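Local coordinates for serine acetyltransferase 1, putative (Entamoeba histolytica, PDB 7BW9), which probably transfers an acetyl group to the hydroxyl of serine, a step in cysteine biosynthesis, and is seen here with cysteine bound, at residues I72-I76 against A85-I89. Coordinates in Å, arbitrary orientation, origin at the centre of the assembly. Residue numbers count along the deposited sequence, not the author numbering.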
ATOM      1  N   ILE A  72     -21.554   9.556  -7.062  1.00 25.96           N
ATOM      2  CA  ILE A  72     -21.126  10.483  -6.013  1.00 24.28           C
ATOM      3  C   ILE A  72     -22.339  11.029  -5.280  1.00 26.87           C
ATOM      4  O   ILE A  72     -22.363  11.085  -4.043  1.00 24.10           O
ATOM      5  CB  ILE A  72     -20.258  11.617  -6.595  1.00 23.39           C
ATOM      6  CG1 ILE A  72     -18.923  11.067  -7.104  1.00 23.36           C
ATOM      7  CG2 ILE A  72     -20.010  12.717  -5.546  1.00 16.57           C
ATOM      8  CD1 ILE A  72     -18.137  12.054  -7.944  1.00 17.55           C
ATOM      9  N   GLN A  73     -23.376  11.420  -6.034  1.00 27.53           N
ATOM     10  CA  GLN A  73     -24.578  11.955  -5.406  1.00 32.08           C
ATOM     11  C   GLN A  73     -25.199  10.934  -4.460  1.00 29.78           C
ATOM     12  O   GLN A  73     -25.581  11.274  -3.334  1.00 27.25           O
ATOM     13  CB  GLN A  73     -25.575  12.405  -6.477  1.00 36.34           C
ATOM     14  CG  GLN A  73     -26.939  12.781  -5.909  1.00 45.54           C
ATOM     15  CD  GLN A  73     -27.694  13.802  -6.749  1.00 51.47           C
ATOM     16  OE1 GLN A  73     -27.216  14.264  -7.790  1.00 46.23           O
ATOM     17  NE2 GLN A  73     -28.887  14.167  -6.286  1.00 56.47           N
ATOM     18  N   ASN A  74     -25.253   9.666  -4.870  1.00 31.39           N
ATOM     19  CA  ASN A  74     -25.849   8.653  -4.002  1.00 32.47           C
ATOM     20  C   ASN A  74     -25.036   8.427  -2.732  1.00 31.42           C
ATOM     21  O   ASN A  74     -25.616   8.154  -1.674  1.00 30.34           O
ATOM     22  CB  ASN A  74     -26.024   7.335  -4.757  1.00 36.77           C
ATOM     23  CG  ASN A  74     -27.053   7.440  -5.862  1.00 50.30           C
ATOM     24  OD1 ASN A  74     -27.839   8.392  -5.901  1.00 46.66           O
ATOM     25  ND2 ASN A  74     -27.059   6.462  -6.768  1.00 52.13           N
ATOM     26  N   SER A  75     -23.706   8.517  -2.806  1.00 21.76           N
ATOM     27  CA  SER A  75     -22.919   8.327  -1.592  1.00 30.70           C
ATOM     28  C   SER A  75     -23.063   9.510  -0.645  1.00 26.45           C
ATOM     29  O   SER A  75     -23.114   9.326   0.578  1.00 27.65           O
ATOM     30  CB  SER A  75     -21.452   8.094  -1.941  1.00 25.28           C
ATOM     31  OG  SER A  75     -21.341   7.152  -2.992  1.00 34.34           O
ATOM     32  N   ILE A  76     -23.110  10.733  -1.182  1.00 25.08           N
ATOM     33  CA  ILE A  76     -23.214  11.902  -0.311  1.00 30.23           C
ATOM     34  C   ILE A  76     -24.574  11.929   0.380  1.00 28.92           C
ATOM     35  O   ILE A  76     -24.664  12.205   1.584  1.00 27.05           O
ATOM     36  CB  ILE A  76     -22.934  13.201  -1.095  1.00 26.89           C
ATOM     37  CG1 ILE A  76     -21.484  13.218  -1.594  1.00 26.27           C
ATOM     38  CG2 ILE A  76     -23.181  14.420  -0.217  1.00 24.58           C
ATOM     39  CD1 ILE A  76     -21.179  14.355  -2.535  1.00 20.19           C
ATOM     40  N   ALA A  85     -25.868  16.951  -1.491  1.00 24.98           N
ATOM     41  CA  ALA A  85     -25.328  16.165  -2.597  1.00 27.38           C
ATOM     42  C   ALA A  85     -25.405  16.934  -3.914  1.00 31.78           C
ATOM     43  O   ALA A  85     -24.411  17.028  -4.648  1.00 30.67           O
ATOM     44  CB  ALA A  85     -26.068  14.832  -2.688  1.00 26.65           C
ATOM     45  N   GLU A  86     -26.575  17.518  -4.218  1.00 29.60           N
ATOM     46  CA  GLU A  86     -26.726  18.330  -5.428  1.00 30.50           C
ATOM     47  C   GLU A  86     -25.754  19.507  -5.440  1.00 25.95           C
ATOM     48  O   GLU A  86     -25.161  19.825  -6.479  1.00 28.15           O
ATOM     49  CB  GLU A  86     -28.164  18.851  -5.539  1.00 32.24           C
ATOM     50  CG  GLU A  86     -29.171  17.882  -6.140  1.00 50.45           C
ATOM     51  CD  GLU A  86     -30.251  18.589  -6.964  1.00 62.14           C
ATOM     52  OE1 GLU A  86     -30.594  19.753  -6.641  1.00 52.67           O
ATOM     53  OE2 GLU A  86     -30.749  17.981  -7.941  1.00 64.27           O
ATOM     54  N   LYS A  87     -25.612  20.190  -4.307  1.00 26.16           N
ATOM     55  CA  LYS A  87     -24.678  21.311  -4.224  1.00 28.80           C
ATOM     56  C   LYS A  87     -23.256  20.860  -4.549  1.00 28.80           C
ATOM     57  O   LYS A  87     -22.561  21.485  -5.364  1.00 24.37           O
ATOM     58  CB  LYS A  87     -24.759  21.937  -2.829  1.00 30.07           C
ATOM     59  CG  LYS A  87     -23.719  22.996  -2.516  1.00 34.79           C
ATOM     60  CD  LYS A  87     -23.923  23.529  -1.095  1.00 47.07           C
ATOM     61  CE  LYS A  87     -22.694  24.280  -0.573  1.00 43.21           C
ATOM     62  NZ  LYS A  87     -22.341  25.441  -1.446  1.00 51.45           N
ATOM     63  N   CYS A  88     -22.821  19.744  -3.952  1.00 26.09           N
ATOM     64  CA  CYS A  88     -21.467  19.254  -4.198  1.00 22.34           C
ATOM     65  C   CYS A  88     -21.275  18.877  -5.656  1.00 23.37           C
ATOM     66  O   CYS A  88     -20.242  19.195  -6.259  1.00 22.16           O
ATOM     67  CB  CYS A  88     -21.174  18.065  -3.285  1.00 17.49           C
ATOM     68  SG  CYS A  88     -21.037  18.584  -1.545  1.00 26.05           S
ATOM     69  N   ILE A  89     -22.273  18.210  -6.236  1.00 20.23           N
ATOM     70  CA  ILE A  89     -22.208  17.769  -7.623  1.00 23.75           C
ATOM     71  C   ILE A  89     -22.133  18.963  -8.562  1.00 21.67           C
ATOM     72  O   ILE A  89     -21.392  18.956  -9.556  1.00 18.01           O
ATOM     73  CB  ILE A  89     -23.439  16.889  -7.918  1.00 28.38           C
ATOM     74  CG1 ILE A  89     -23.242  15.518  -7.291  1.00 32.61           C
ATOM     75  CG2 ILE A  89     -23.769  16.838  -9.406  1.00 27.92           C
ATOM     76  CD1 ILE A  89     -21.843  15.055  -7.361  1.00 27.07           C
TER
HETATM   77  O   HOH W   1     -29.495  15.786  -9.298  1.00 43.89           O
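Apolar side chains make most of this contact. Ile-72 and Ile-76, one turn apart, both point toward the other helix. Ile-72 CG2 meets Ile-89 CD1 at 3.5 Å. Ile-76 CG2 lies 3.8 Å from Ala-85 CB, and Ile-76 CD1 lies 3.8 Å from Cys-88 CB. The small Ala-85 permits the closest backbone approach: Ala-85 CA is 5.1 Å from Gln-73 CA, and Ala-85 CB is 3.6 Å from Gln-73 O. The two segments belong to helices 58-79 and 82-94, joined by a short turn into a roughly antiparallel helical hairpin. Their local axes run at 141° and come within 9.0 Å. This hairpin is part of the helical region that precedes the left-handed beta-helix. Leu-142 of helix 128-144 and Tyr-150 of helix 148-162 touch Ile-72. No hydrogen bond joins the segments directly, but water 1 donates to Gln-73 OE1 (3.1 Å) and to Glu-86 OE2 (2.9 Å). The aliphatic part of Gln-73 packs on Ala-85 and Ile-89; Gln-73 CB is 4.0 Å from Ile-89 CG1.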